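L-lysine 6-monooxygenase involved in desferrioxamine biosynthesis (Erwinia amylovora CFBP1430, PDB 5O8R) hydroxylates a terminal amine of cadaverine, using FAD and NADPH, in the pathway that makes the siderophore desferrioxamine. Local coordinates at the interface of chains A and B and the interface of chains A and C. Residues are numbered along the deposited sequence; one frame, centred on the assembly and turned at random. Chains: chain A/B/C, L-lysine 6-monooxygenase involved in desferrioxamine biosynthesis.

The deposited assembly holds four copies of the enzyme, and chain A touches chains B and C through separate surfaces. Contact 1 packs helix 87-93 of chain B against the end of helix 238-241 and the 3-10 helix 396-398 of chain A. Contact 2 lays the C-terminal tail of chain A along strands 297-300 and 327-332 of chain C. Their centres of C-alpha atoms lie about 24 Å apart, and they share no residues of chain A. Each belongs to a two-fold symmetric interface, so the two together could join four subunits into a tetramer, although the structure alone does not show that this forms in solution.

Contact 1: the interface of chains A and B. Residues chain A 68, 241-242, 244, 395, 397-398; chain B 88, 91-92.
CG of B:Tyr88 stands anti to its backbone N (chi1 -153°), which carries the phenol OH to A:Thr244, and the same choice at B:Tyr91 (chi1 169°) sends both phenol rings from one helix toward chain A. The helix, residues 87-93, belongs to a flavin-dependent N-hydroxylase of the lysine/ornithine monooxygenase family and packs here against a second copy of the enzyme. The phenol OH of B:Tyr88 meets the hydroxyl OG1 of A:Thr244 at 3.0 Å in a hydrogen bond whose direction is not settled by the coordinates. On the chain A side, OG1 also donates to the carbonyl O of A:Leu241 at 3.1 Å, approaching in the carbonyl plane with a C=O...donor angle of 147°. This second bond ties the threonine to the end of helix 238-241 and helps fix the hydroxyl that faces the phenol. If OG1 spends its hydrogen on that carbonyl, the tyrosine would be the likely donor across the interface.

The two side chains cross at about a right angle, with the backbone O of A:Thr244 lying 3.3 Å from CE2 of B:Tyr88. At the opposite rim, the carbonyl O of A:Gly397 comes up in the plane of the ring, near CE1. Methyl CD1 of A:Leu68 also meets CE1, at 3.7 Å, while the sulphur SD of A:Met398, a poorly ordered side chain, lies beside the phenol end. Within chain B, CD2 of B:Tyr91 rests over one face of the B:Tyr88 ring, offset toward the rim, and thereby backs it from its own helix. The hydroxyl of B:Tyr91 lies near CA of A:Gly397 at 3.6 Å.

One helical turn along from B:Tyr88, B:Ile92 extends the apolar part of the patch. Its CG1 lies 4.0 Å from CB of A:Leu241, and its CD1 lies beside that residue's carbonyl O, 4.0 Å away.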
ATOM      1  N   LEU A  68      -1.947  21.418 -15.031  1.00 42.04           N
ATOM      2  CA  LEU A  68      -1.719  22.221 -13.820  1.00 40.37           C
ATOM      3  C   LEU A  68      -1.863  23.693 -14.071  1.00 39.51           C
ATOM      4  O   LEU A  68      -1.772  24.485 -13.144  1.00 40.91           O
ATOM      5  CB  LEU A  68      -0.368  21.936 -13.171  1.00 40.55           C
ATOM      6  CG  LEU A  68      -0.257  20.580 -12.500  1.00 42.59           C
ATOM      7  CD1 LEU A  68       1.131  20.392 -11.948  1.00 42.79           C
ATOM      8  CD2 LEU A  68      -1.275  20.434 -11.394  1.00 45.04           C
ATOM      9  N   LEU A 241       6.878  17.991  -0.526  1.00 46.75           N
ATOM     10  CA  LEU A 241       6.471  18.466  -1.872  1.00 48.70           C
ATOM     11  C   LEU A 241       5.893  19.946  -1.871  1.00 50.27           C
ATOM     12  O   LEU A 241       5.824  20.613  -2.908  1.00 48.21           O
ATOM     13  CB  LEU A 241       5.513  17.471  -2.560  1.00 49.70           C
ATOM     14  CG  LEU A 241       5.826  15.954  -2.493  1.00 51.44           C
ATOM     15  CD1 LEU A 241       4.592  15.116  -2.849  1.00 53.31           C
ATOM     16  CD2 LEU A 241       7.028  15.532  -3.335  1.00 49.09           C
ATOM     17  N   GLU A 242       5.511  20.492  -0.718  1.00 54.65           N
ATOM     18  CA  GLU A 242       5.192  21.938  -0.642  1.00 52.62           C
ATOM     19  C   GLU A 242       6.369  22.806  -1.029  1.00 51.15           C
ATOM     20  O   GLU A 242       6.216  23.910  -1.533  1.00 54.24           O
ATOM     21  CB  GLU A 242       4.673  22.330   0.735  1.00 50.78           C
ATOM     22  CG  GLU A 242       3.250  21.848   0.960  1.00 50.05           C
ATOM     23  CD  GLU A 242       2.642  22.376   2.223  1.00 51.17           C
ATOM     24  OE1 GLU A 242       3.401  22.644   3.202  1.00 53.61           O
ATOM     25  OE2 GLU A 242       1.398  22.511   2.221  1.00 47.01           O
ATOM     26  N   THR A 244       7.963  22.348  -3.589  1.00 47.84           N
ATOM     27  CA  THR A 244       7.961  22.473  -5.042  1.00 52.19           C
ATOM     28  C   THR A 244       6.765  23.316  -5.369  1.00 56.87           C
ATOM     29  O   THR A 244       5.790  22.844  -5.914  1.00 70.35           O
ATOM     30  CB  THR A 244       7.833  21.122  -5.793  1.00 48.71           C
ATOM     31  OG1 THR A 244       6.464  20.758  -5.894  1.00 54.68           O
ATOM     32  CG2 THR A 244       8.546  20.013  -5.094  1.00 48.16           C
ATOM     33  N   ASP A 395      11.482  19.291 -12.943  1.00 82.08           N
ATOM     34  CA  ASP A 395      10.299  18.567 -12.567  1.00 73.72           C
ATOM     35  C   ASP A 395       9.214  18.859 -13.556  1.00 58.67           C
ATOM     36  O   ASP A 395       8.820  19.994 -13.700  1.00 55.17           O
ATOM     37  CB  ASP A 395       9.847  18.970 -11.157  1.00 82.92           C
ATOM     38  CG  ASP A 395       9.001  17.906 -10.505  1.00 94.24           C
ATOM     39  OD1 ASP A 395       9.582  16.830 -10.219  1.00109.18           O
ATOM     40  OD2 ASP A 395       7.777  18.131 -10.303  1.00 91.49           O
ATOM     41  N   GLY A 397       6.324  18.656 -12.938  1.00 47.22           N
ATOM     42  CA  GLY A 397       5.254  19.248 -12.121  1.00 46.27           C
ATOM     43  C   GLY A 397       5.300  20.745 -12.071  1.00 48.11           C
ATOM     44  O   GLY A 397       4.263  21.412 -11.963  1.00 48.53           O
ATOM     45  N   MET A 398       6.511  21.286 -12.162  1.00 53.39           N
ATOM     46  CA  MET A 398       6.690  22.732 -12.228  1.00 60.24           C
ATOM     47  C   MET A 398       6.782  23.283 -13.626  1.00 55.99           C
ATOM     48  O   MET A 398       7.055  24.433 -13.778  1.00 55.28           O
ATOM     49  CB  MET A 398       7.878  23.188 -11.363  1.00 72.21           C
ATOM     50  CG  MET A 398       7.522  23.258  -9.869  1.00 90.15           C
ATOM     51  SD  MET A 398       5.810  23.567  -9.296  1.00113.45           S
ATOM     52  CE  MET A 398       5.753  25.345  -9.085  1.00 99.96           C
TER
ATOM     53  N   TYR B  88      -2.873  22.462  -6.993  1.00 36.48           N
ATOM     54  CA  TYR B  88      -1.532  22.019  -6.716  1.00 37.78           C
ATOM     55  C   TYR B  88      -1.516  21.249  -5.440  1.00 38.18           C
ATOM     56  O   TYR B  88      -0.735  20.280  -5.312  1.00 40.01           O
ATOM     57  CB  TYR B  88      -0.494  23.143  -6.690  1.00 44.33           C
ATOM     58  CG  TYR B  88       0.813  22.560  -7.063  1.00 54.55           C
ATOM     59  CD1 TYR B  88       1.152  22.398  -8.394  1.00 63.40           C
ATOM     60  CD2 TYR B  88       1.682  22.039  -6.076  1.00 65.00           C
ATOM     61  CE1 TYR B  88       2.345  21.756  -8.739  1.00 79.13           C
ATOM     62  CE2 TYR B  88       2.891  21.403  -6.405  1.00 62.85           C
ATOM     63  CZ  TYR B  88       3.220  21.246  -7.739  1.00 71.50           C
ATOM     64  OH  TYR B  88       4.409  20.614  -8.124  1.00 80.76           O
ATOM     65  N   TYR B  91      -2.857  17.835  -6.091  1.00 38.08           N
ATOM     66  CA  TYR B  91      -1.793  17.086  -6.738  1.00 37.53           C
ATOM     67  C   TYR B  91      -0.882  16.469  -5.698  1.00 40.45           C
ATOM     68  O   TYR B  91      -0.518  15.269  -5.794  1.00 43.16           O
ATOM     69  CB  TYR B  91      -1.054  18.018  -7.686  1.00 36.63           C
ATOM     70  CG  TYR B  91       0.260  17.596  -8.306  1.00 35.92           C
ATOM     71  CD1 TYR B  91       0.333  16.986  -9.523  1.00 37.93           C
ATOM     72  CD2 TYR B  91       1.425  17.935  -7.718  1.00 35.82           C
ATOM     73  CE1 TYR B  91       1.568  16.663 -10.092  1.00 37.11           C
ATOM     74  CE2 TYR B  91       2.632  17.619  -8.267  1.00 37.84           C
ATOM     75  CZ  TYR B  91       2.704  16.987  -9.451  1.00 36.34           C
ATOM     76  OH  TYR B  91       3.973  16.764  -9.906  1.00 39.41           O
ATOM     77  N   ILE B  92      -0.505  17.281  -4.712  1.00 37.18           N
ATOM     78  CA  ILE B  92       0.284  16.787  -3.610  1.00 35.77           C
ATOM     79  C   ILE B  92      -0.462  15.677  -2.858  1.00 38.24           C
ATOM     80  O   ILE B  92       0.153  14.680  -2.458  1.00 40.71           O
ATOM     81  CB  ILE B  92       0.713  17.936  -2.679  1.00 38.05           C
ATOM     82  CG1 ILE B  92       1.832  18.752  -3.306  1.00 40.66           C
ATOM     83  CG2 ILE B  92       1.282  17.456  -1.357  1.00 39.89           C
ATOM     84  CD1 ILE B  92       1.856  20.191  -2.797  1.00 42.14           C
TER

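Contact 2: the interface of chains A and C. Residues chain A 426, 428, 430-432; chain C 300, 329-331.
The guanidinium NH1 of C:Arg331 donates a hydrogen bond to the backbone O of A:Gln430, 3.2 Å away. The carbonyl oxygen lies in the guanidinium plane, but NH1 stands well above the carbonyl plane, and the bond is bent to 141° at the hydrogen. The arginine chain, bent at chi2 and chi3, turns its flat head back along the tail of chain A. CB of A:Glu432 sits 3.8 Å over the centre of one guanidinium face, while CE2 of C:Phe300 covers the other near its rim, so the guanidinium lies between the chain A glutamate and a phenylalanine ring of its own chain. The carboxylate OE2 of A:Glu432 adds a long salt bridge to NE of C:Arg331 at 3.7 Å.

Backbone contact accompanies this grip: the amide N of A:Glu432 makes a weak hydrogen bond to O of C:Ser330. At C:Tyr329, CG lies between the backbone N and the carbonyl carbon (chi1 67°), and the ring takes the amide N of A:Gln430 above one face, toward its rim. Further back along the tail, CB of A:Thr426 packs 3.6 Å from CE1 of C:Phe300, whose edge also meets the carbonyl O of A:Pro428 in the ring plane.

The site thus sets a C-terminal tail, without helix or strand, against strands 297-300 and 327-332 of chain C.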
ATOM      1  N   THR A 426       4.404  28.131   6.233  1.00 56.93           N
ATOM      2  CA  THR A 426       5.076  29.374   5.865  1.00 65.09           C
ATOM      3  C   THR A 426       6.587  29.135   5.755  1.00 68.13           C
ATOM      4  O   THR A 426       7.205  28.537   6.658  1.00 73.41           O
ATOM      5  CB  THR A 426       4.805  30.449   6.902  1.00 66.48           C
ATOM      6  OG1 THR A 426       3.400  30.487   7.157  1.00 65.25           O
ATOM      7  CG2 THR A 426       5.277  31.803   6.416  1.00 70.40           C
ATOM      8  N   PRO A 428       9.331  31.665   4.780  1.00 95.49           N
ATOM      9  CA  PRO A 428      10.255  32.659   5.332  1.00 92.04           C
ATOM     10  C   PRO A 428       9.952  32.898   6.788  1.00 91.38           C
ATOM     11  O   PRO A 428       8.892  32.503   7.295  1.00 85.89           O
ATOM     12  CB  PRO A 428       9.906  33.915   4.553  1.00 92.49           C
ATOM     13  CG  PRO A 428       8.421  33.791   4.361  1.00 94.43           C
ATOM     14  CD  PRO A 428       8.174  32.318   4.125  1.00 92.31           C
ATOM     15  N   GLN A 430       8.561  35.129   9.640  1.00 74.92           N
ATOM     16  CA  GLN A 430       7.349  35.945   9.635  1.00 71.20           C
ATOM     17  C   GLN A 430       6.956  36.130  11.080  1.00 73.23           C
ATOM     18  O   GLN A 430       6.969  35.173  11.833  1.00 80.51           O
ATOM     19  CB  GLN A 430       6.212  35.241   8.903  1.00 71.91           C
ATOM     20  CG  GLN A 430       4.836  35.859   9.161  1.00 76.42           C
ATOM     21  CD  GLN A 430       3.742  35.244   8.311  1.00 75.07           C
ATOM     22  OE1 GLN A 430       3.924  35.093   7.099  1.00 75.06           O
ATOM     23  NE2 GLN A 430       2.594  34.899   8.937  1.00 62.52           N
ATOM     24  N   SER A 431       6.570  37.341  11.463  1.00 78.41           N
ATOM     25  CA  SER A 431       6.388  37.671  12.885  1.00 77.70           C
ATOM     26  C   SER A 431       4.889  37.794  13.173  1.00 78.38           C
ATOM     27  O   SER A 431       4.094  37.874  12.232  1.00 75.58           O
ATOM     28  CB  SER A 431       7.157  38.958  13.230  1.00 78.12           C
ATOM     29  OG  SER A 431       8.396  39.020  12.537  1.00 82.31           O
ATOM     30  N   GLU A 432       4.510  37.810  14.456  1.00 77.12           N
ATOM     31  CA  GLU A 432       3.096  37.873  14.880  1.00 75.52           C
ATOM     32  C   GLU A 432       2.895  39.005  15.909  1.00 79.26           C
ATOM     33  O   GLU A 432       2.733  40.173  15.552  1.00 75.63           O
ATOM     34  CB  GLU A 432       2.720  36.515  15.478  1.00 70.61           C
ATOM     35  CG  GLU A 432       1.242  36.267  15.749  1.00 72.64           C
ATOM     36  CD  GLU A 432       0.990  35.029  16.640  1.00 77.94           C
ATOM     37  OE1 GLU A 432      -0.200  34.723  16.936  1.00 65.19           O
ATOM     38  OE2 GLU A 432       1.979  34.357  17.064  1.00 83.96           O
TER
ATOM     39  N   PHE C 300       6.407  26.379  10.789  1.00 49.48           N
ATOM     40  CA  PHE C 300       7.717  26.946  10.415  1.00 54.15           C
ATOM     41  C   PHE C 300       8.880  25.958  10.464  1.00 53.69           C
ATOM     42  O   PHE C 300       8.878  25.000  11.218  1.00 57.56           O
ATOM     43  CB  PHE C 300       8.044  28.170  11.277  1.00 55.89           C
ATOM     44  CG  PHE C 300       7.129  29.332  11.053  1.00 55.29           C
ATOM     45  CD1 PHE C 300       7.408  30.278  10.080  1.00 54.70           C
ATOM     46  CD2 PHE C 300       5.975  29.471  11.811  1.00 58.26           C
ATOM     47  CE1 PHE C 300       6.552  31.346   9.871  1.00 55.34           C
ATOM     48  CE2 PHE C 300       5.110  30.543  11.603  1.00 59.25           C
ATOM     49  CZ  PHE C 300       5.397  31.478  10.626  1.00 56.24           C
ATOM     50  N   TYR C 329      12.750  36.534  14.244  1.00 69.08           N
ATOM     51  CA  TYR C 329      11.309  36.802  14.245  1.00 73.88           C
ATOM     52  C   TYR C 329      10.718  36.254  15.510  1.00 72.74           C
ATOM     53  O   TYR C 329      11.350  35.482  16.254  1.00 68.32           O
ATOM     54  CB  TYR C 329      10.546  36.231  13.009  1.00 80.43           C
ATOM     55  CG  TYR C 329      10.435  34.693  12.854  1.00 78.97           C
ATOM     56  CD1 TYR C 329      11.505  33.924  12.393  1.00 82.96           C
ATOM     57  CD2 TYR C 329       9.244  34.023  13.123  1.00 81.05           C
ATOM     58  CE1 TYR C 329      11.387  32.542  12.230  1.00 81.03           C
ATOM     59  CE2 TYR C 329       9.125  32.648  12.959  1.00 74.42           C
ATOM     60  CZ  TYR C 329      10.195  31.926  12.525  1.00 71.18           C
ATOM     61  OH  TYR C 329      10.044  30.601  12.384  1.00 66.36           O
ATOM     62  N   SER C 330       9.490  36.669  15.733  1.00 68.04           N
ATOM     63  CA  SER C 330       8.855  36.478  16.985  1.00 71.28           C
ATOM     64  C   SER C 330       7.450  35.915  16.707  1.00 72.47           C
ATOM     65  O   SER C 330       6.789  36.303  15.730  1.00 73.87           O
ATOM     66  CB  SER C 330       8.885  37.828  17.722  1.00 73.38           C
ATOM     67  OG  SER C 330       7.793  37.996  18.605  1.00 75.62           O
ATOM     68  N   ARG C 331       7.025  34.991  17.562  1.00 64.53           N
ATOM     69  CA  ARG C 331       5.789  34.251  17.391  1.00 65.82           C
ATOM     70  C   ARG C 331       5.225  34.042  18.805  1.00 65.78           C
ATOM     71  O   ARG C 331       6.009  34.033  19.757  1.00 73.38           O
ATOM     72  CB  ARG C 331       6.180  32.919  16.727  1.00 76.54           C
ATOM     73  CG  ARG C 331       5.100  32.226  15.921  1.00 81.19           C
ATOM     74  CD  ARG C 331       5.014  32.820  14.529  1.00 73.43           C
ATOM     75  NE  ARG C 331       3.608  32.861  14.139  1.00 74.33           N
ATOM     76  CZ  ARG C 331       3.150  33.533  13.102  1.00 70.07           C
ATOM     77  NH1 ARG C 331       4.001  34.215  12.316  1.00 69.07           N
ATOM     78  NH2 ARG C 331       1.837  33.514  12.853  1.00 68.94           N
TER